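Local coordinates for protein rRNA adenine N-6-methyltransferase (Saccharopolyspora erythraea, PDB 6NVM) that dimethylates the N6 position of a single adenine in 23S rRNA using S-adenosyl-L-methionine, giving resistance to macrolide, lincosamide and streptogramin B antibiotics, at residues A[157-171]-A[209-221]. Sequence-based numbering, arbitrary orientation. Where two conformers were deposited one is given.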
loop_
_atom_site.group_PDB
_atom_site.type_symbol
_atom_site.label_atom_id
_atom_site.label_comp_id
_atom_site.label_asym_id
_atom_site.label_seq_id
_atom_site.Cartn_x
_atom_site.Cartn_y
_atom_site.Cartn_z
ATOM N N PRO A 157 12.485 0.065 -4.875
ATOM C CA PRO A 157 13.333 0.195 -3.679
ATOM C C PRO A 157 13.499 1.620 -3.171
ATOM O O PRO A 157 13.846 1.786 -1.994
ATOM C CB PRO A 157 14.678 -0.394 -4.130
ATOM C CG PRO A 157 14.671 -0.286 -5.608
ATOM C CD PRO A 157 13.239 -0.454 -6.030
ATOM N N THR A 158 13.276 2.644 -3.996
ATOM C CA THR A 158 13.463 4.029 -3.568
ATOM C C THR A 158 12.161 4.738 -3.219
ATOM O O THR A 158 12.192 5.933 -2.903
ATOM C CB THR A 158 14.179 4.847 -4.652
ATOM O OG1 THR A 158 13.300 5.033 -5.763
ATOM C CG2 THR A 158 15.470 4.168 -5.122
ATOM N N ILE A 159 11.020 4.054 -3.271
ATOM C CA ILE A 159 9.761 4.727 -2.982
ATOM C C ILE A 159 9.758 5.184 -1.530
ATOM O O ILE A 159 10.321 4.524 -0.645
ATOM C CB ILE A 159 8.564 3.809 -3.283
ATOM C CG1 ILE A 159 7.266 4.614 -3.316
ATOM C CG2 ILE A 159 8.443 2.691 -2.243
ATOM C CD1 ILE A 159 6.094 3.866 -3.931
ATOM N N GLU A 160 9.140 6.341 -1.285
ATOM C CA GLU A 160 8.892 6.821 0.070
ATOM C C GLU A 160 7.467 6.521 0.504
ATOM O O GLU A 160 7.253 5.820 1.497
ATOM C CB GLU A 160 9.156 8.330 0.180
ATOM C CG GLU A 160 10.609 8.701 0.138
ATOM C CD GLU A 160 10.870 10.103 0.669
ATOM O OE1 GLU A 160 9.897 10.831 0.959
ATOM O OE2 GLU A 160 12.053 10.469 0.804
ATOM N N THR A 161 6.483 7.053 -0.224
ATOM C CA THR A 161 5.081 6.837 0.083
ATOM C C THR A 161 4.321 6.499 -1.186
ATOM O O THR A 161 4.707 6.891 -2.293
ATOM C CB THR A 161 4.433 8.068 0.725
ATOM O OG1 THR A 161 4.369 9.123 -0.243
ATOM C CG2 THR A 161 5.226 8.513 1.930
ATOM N N ALA A 162 3.229 5.760 -1.007
ATOM C CA ALA A 162 2.291 5.464 -2.078
ATOM C C ALA A 162 0.904 5.772 -1.542
ATOM O O ALA A 162 0.481 5.189 -0.539
ATOM C CB ALA A 162 2.387 4.008 -2.538
ATOM N N THR A 163 0.214 6.702 -2.192
ATOM C CA THR A 163 -1.116 7.133 -1.790
ATOM C C THR A 163 -2.076 6.707 -2.889
ATOM O O THR A 163 -1.894 7.083 -4.052
ATOM C CB THR A 163 -1.152 8.645 -1.572
ATOM O OG1 THR A 163 -0.197 8.996 -0.564
ATOM C CG2 THR A 163 -2.532 9.106 -1.125
ATOM N N MET A 164 -3.097 5.937 -2.523
ATOM C CA MET A 164 -3.947 5.289 -3.507
ATOM C C MET A 164 -5.408 5.425 -3.118
ATOM O O MET A 164 -5.763 5.291 -1.943
ATOM C CB MET A 164 -3.596 3.803 -3.644
ATOM C CG MET A 164 -2.265 3.554 -4.311
ATOM S SD MET A 164 -1.719 1.847 -4.119
ATOM C CE MET A 164 -1.220 1.841 -2.399
ATOM N N VAL A 165 -6.244 5.687 -4.119
ATOM C CA VAL A 165 -7.690 5.592 -3.993
ATOM C C VAL A 165 -8.076 4.222 -4.530
ATOM O O VAL A 165 -7.821 3.917 -5.704
ATOM C CB VAL A 165 -8.404 6.712 -4.764
ATOM C CG1 VAL A 165 -9.917 6.566 -4.637
ATOM C CG2 VAL A 165 -7.946 8.064 -4.270
ATOM N N THR A 166 -8.661 3.389 -3.674
ATOM C CA THR A 166 -9.051 2.028 -4.025
ATOM C C THR A 166 -10.497 1.797 -3.605
ATOM O O THR A 166 -11.128 2.646 -2.975
ATOM C CB THR A 166 -8.140 0.992 -3.351
ATOM O OG1 THR A 166 -8.404 0.958 -1.940
ATOM C CG2 THR A 166 -6.673 1.331 -3.577
ATOM N N GLN A 167 -11.024 0.625 -3.942
ATOM C CA GLN A 167 -12.295 0.220 -3.363
ATOM C C GLN A 167 -12.159 0.146 -1.847
ATOM O O GLN A 167 -11.081 -0.130 -1.310
ATOM C CB GLN A 167 -12.748 -1.128 -3.925
ATOM C CG GLN A 167 -13.229 -1.059 -5.363
ATOM C CD GLN A 167 -13.913 -2.335 -5.815
ATOM O OE1 GLN A 167 -13.857 -3.361 -5.135
ATOM N NE2 GLN A 167 -14.570 -2.276 -6.967
ATOM N N LEU A 168 -13.268 0.406 -1.156
ATOM C CA LEU A 168 -13.245 0.476 0.303
ATOM C C LEU A 168 -12.794 -0.842 0.925
ATOM O O LEU A 168 -11.943 -0.859 1.825
ATOM C CB LEU A 168 -14.628 0.868 0.824
ATOM C CG LEU A 168 -14.804 0.907 2.345
ATOM C CD1 LEU A 168 -13.841 1.895 2.991
ATOM C CD2 LEU A 168 -16.250 1.243 2.700
ATOM N N GLU A 169 -13.364 -1.962 0.476
ATOM C CA GLU A 169 -13.069 -3.230 1.137
ATOM C C GLU A 169 -11.614 -3.636 0.938
ATOM O O GLU A 169 -10.983 -4.182 1.855
ATOM C CB GLU A 169 -14.014 -4.322 0.631
ATOM C CG GLU A 169 -15.392 -4.277 1.279
ATOM C CD GLU A 169 -15.330 -4.415 2.794
ATOM O OE1 GLU A 169 -14.376 -5.046 3.298
ATOM O OE2 GLU A 169 -16.224 -3.880 3.482
ATOM N N PHE A 170 -11.058 -3.372 -0.244
ATOM C CA PHE A 170 -9.642 -3.642 -0.471
ATOM C C PHE A 170 -8.780 -2.893 0.536
ATOM O O PHE A 170 -7.847 -3.459 1.122
ATOM C CB PHE A 170 -9.264 -3.251 -1.899
ATOM C CG PHE A 170 -7.816 -3.474 -2.222
ATOM C CD1 PHE A 170 -6.859 -2.522 -1.889
ATOM C CD2 PHE A 170 -7.409 -4.643 -2.848
ATOM C CE1 PHE A 170 -5.522 -2.730 -2.175
ATOM C CE2 PHE A 170 -6.076 -4.860 -3.142
ATOM C CZ PHE A 170 -5.128 -3.902 -2.806
ATOM N N ALA A 171 -9.077 -1.608 0.746
ATOM C CA ALA A 171 -8.263 -0.790 1.639
ATOM C C ALA A 171 -8.398 -1.245 3.086
ATOM O O ALA A 171 -7.421 -1.216 3.845
ATOM C CB ALA A 171 -8.656 0.679 1.505
ATOM N N PRO A 209 -19.938 5.019 -8.993
ATOM C CA PRO A 209 -19.788 3.556 -9.004
ATOM C C PRO A 209 -20.798 2.860 -8.105
ATOM O O PRO A 209 -21.676 3.509 -7.527
ATOM C CB PRO A 209 -18.357 3.354 -8.497
ATOM C CG PRO A 209 -18.145 4.502 -7.571
ATOM C CD PRO A 209 -18.901 5.667 -8.169
ATOM N N LYS A 210 -20.670 1.538 -7.968
ATOM C CA LYS A 210 -21.590 0.757 -7.150
ATOM C C LYS A 210 -21.155 0.664 -5.694
ATOM O O LYS A 210 -22.011 0.625 -4.803
ATOM C CB LYS A 210 -21.740 -0.658 -7.722
ATOM C CG LYS A 210 -20.450 -1.476 -7.751
ATOM C CD LYS A 210 -20.706 -2.901 -8.228
ATOM C CE LYS A 210 -19.411 -3.682 -8.400
ATOM N NZ LYS A 210 -18.667 -3.844 -7.120
ATOM N N VAL A 211 -19.849 0.626 -5.431
ATOM C CA VAL A 211 -19.332 0.523 -4.075
ATOM C C VAL A 211 -18.506 1.763 -3.765
ATOM O O VAL A 211 -18.118 2.528 -4.652
ATOM C CB VAL A 211 -18.492 -0.753 -3.856
ATOM C CG1 VAL A 211 -19.393 -1.977 -3.811
ATOM C CG2 VAL A 211 -17.430 -0.889 -4.942
ATOM N N ASP A 212 -18.242 1.951 -2.476
ATOM C CA ASP A 212 -17.475 3.089 -2.008
ATOM C C ASP A 212 -15.981 2.823 -2.151
ATOM O O ASP A 212 -15.536 1.689 -2.344
ATOM C CB ASP A 212 -17.817 3.393 -0.553
ATOM C CG ASP A 212 -19.274 3.753 -0.368
ATOM O OD1 ASP A 212 -19.795 4.554 -1.173
ATOM O OD2 ASP A 212 -19.896 3.224 0.575
ATOM N N SER A 213 -15.205 3.893 -2.054
ATOM C CA SER A 213 -13.760 3.823 -2.192
ATOM C C SER A 213 -13.107 4.261 -0.883
ATOM O O SER A 213 -13.777 4.515 0.122
ATOM C CB SER A 213 -13.296 4.685 -3.370
ATOM O OG SER A 213 -13.807 4.202 -4.599
ATOM N N ALA A 214 -11.783 4.366 -0.910
ATOM C CA ALA A 214 -11.033 4.775 0.266
ATOM C C ALA A 214 -9.678 5.286 -0.188
ATOM O O ALA A 214 -9.195 4.938 -1.268
ATOM C CB ALA A 214 -10.874 3.618 1.259
ATOM N N ILE A 215 -9.079 6.131 0.642
ATOM C CA ILE A 215 -7.682 6.512 0.496
ATOM C C ILE A 215 -6.874 5.665 1.461
ATOM O O ILE A 215 -7.178 5.616 2.660
ATOM C CB ILE A 215 -7.464 8.009 0.773
ATOM C CG1 ILE A 215 -8.333 8.859 -0.153
ATOM C CG2 ILE A 215 -5.991 8.363 0.592
ATOM C CD1 ILE A 215 -8.415 10.308 0.259
ATOM N N MET A 216 -5.852 4.996 0.944
ATOM C CA MET A 216 -4.904 4.258 1.762
ATOM C C MET A 216 -3.497 4.678 1.366
ATOM O O MET A 216 -3.259 5.149 0.249
ATOM C CB MET A 216 -5.076 2.736 1.604
ATOM C CG MET A 216 -4.813 2.206 0.204
ATOM S SD MET A 216 -4.905 0.399 0.107
ATOM C CE MET A 216 -3.528 -0.073 1.144
ATOM N N ARG A 217 -2.561 4.502 2.293
ATOM C CA ARG A 217 -1.187 4.933 2.090
ATOM C C ARG A 217 -0.221 3.864 2.576
ATOM O O ARG A 217 -0.421 3.274 3.638
ATOM C CB ARG A 217 -0.920 6.257 2.821
ATOM C CG ARG A 217 0.511 6.774 2.712
ATOM C CD ARG A 217 0.629 8.174 3.320
ATOM N NE ARG A 217 0.139 8.198 4.698
ATOM C CZ ARG A 217 -0.102 9.304 5.393
ATOM N NH1 ARG A 217 0.098 10.496 4.849
ATOM N NH2 ARG A 217 -0.548 9.217 6.637
ATOM N N LEU A 218 0.805 3.608 1.773
ATOM C CA LEU A 218 1.980 2.853 2.190
ATOM C C LEU A 218 3.121 3.825 2.451
ATOM O O LEU A 218 3.323 4.771 1.687
ATOM C CB LEU A 218 2.418 1.851 1.116
ATOM C CG LEU A 218 1.378 0.904 0.533
ATOM C CD1 LEU A 218 2.045 -0.051 -0.453
ATOM C CD2 LEU A 218 0.686 0.143 1.634
ATOM N N ARG A 219 3.863 3.600 3.532
ATOM C CA ARG A 219 5.084 4.348 3.806
ATOM C C ARG A 219 6.216 3.346 3.956
ATOM O O ARG A 219 6.145 2.456 4.810
ATOM C CB ARG A 219 4.964 5.206 5.071
ATOM C CG ARG A 219 3.694 6.051 5.141
ATOM C CD ARG A 219 3.666 6.954 6.377
ATOM N NE ARG A 219 4.637 8.035 6.255
ATOM C CZ ARG A 219 5.865 8.017 6.761
ATOM N NH1 ARG A 219 6.295 6.975 7.463
ATOM N NH2 ARG A 219 6.668 9.053 6.565
ATOM N N ARG A 220 7.252 3.486 3.132
ATOM C CA ARG A 220 8.448 2.671 3.300
ATOM C C ARG A 220 9.232 3.185 4.501
ATOM O O ARG A 220 9.624 4.356 4.535
ATOM C CB ARG A 220 9.307 2.707 2.039
ATOM C CG ARG A 220 10.399 1.640 2.031
ATOM C CD ARG A 220 11.174 1.643 0.736
ATOM N NE ARG A 220 12.059 2.800 0.656
ATOM C CZ ARG A 220 13.217 2.904 1.300
ATOM N NH1 ARG A 220 13.639 1.921 2.085
ATOM N NH2 ARG A 220 13.955 3.998 1.159
ATOM N N ARG A 221 9.451 2.316 5.488
ATOM C CA ARG A 221 10.113 2.729 6.719
ATOM C C ARG A 221 11.550 3.142 6.439
ATOM O O ARG A 221 12.282 2.455 5.720
ATOM C CB ARG A 221 10.102 1.594 7.747
ATOM C CG ARG A 221 8.723 1.047 8.085
ATOM C CD ARG A 221 8.823 -0.099 9.095
ATOM N NE ARG A 221 7.531 -0.739 9.331
ATOM C CZ ARG A 221 6.627 -0.319 10.210
ATOM N NH1 ARG A 221 6.854 0.759 10.954
ATOM N NH2 ARG A 221 5.484 -0.979 10.337
HETATM O O HOH W 1 13.642 6.367 -0.825
#
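Arg220 extends its side chain across to the start of the neighbouring strand and hydrogen-bonds there to a main-chain carbonyl instead of a carboxylate. With CG anti to the backbone N (chi1 -167°) and the chain bent at chi3, NE donates to Ile159 O at 2.8 Å, the acceptor lying near the guanidinium plane. Pro157 O sits over one face of the same group, offset toward its rim and too poorly angled to bond. A water completes the grip, donating to Thr158 O and accepting from Arg220 NH2. From here strands 159-167 and 213-220 run antiparallel, their hydrogen-bonded pairs Ala162–Leu218, Met164–Met216 and Thr166–Ala214 each closed by two backbone bonds. This is the junction in the Rossmann-like class I methyltransferase sheet, order 3-2-1-4-5-7-6, where strand 213-220, antiparallel to both neighbours, lies between strands 159-167 and 192-200. Thr163, Val165 and Ile215 pack on Ile62 of helix 56-65, Thr163 CG2 meeting Ile215 CG2 at 3.9 Å; the Val165 side chain also lies about 4 Å from that of Ala140, a predicted S-adenosyl-L-methionine-binding residue. On the Met164 and Met216 face, Ala162 CB meets Leu218 CB (4.2 Å). The Met216 side chain projects from the sheet toward helix 168-175, with CG between the backbone N and the carbonyl carbon (chi1 63°), and meets the edge of Phe170 in a Met-aromatic contact, SD to CE1 3.9 Å. Ala171 CB presses on Ala214 CB at 3.7 Å, bringing the first turn of helix 168-175 against the strand. Beyond the last bridge, Leu168 N still bonds to Asp212 O (2.9 Å), while Gln167 O accepts from both Thr166 OG1 and Ala171 N.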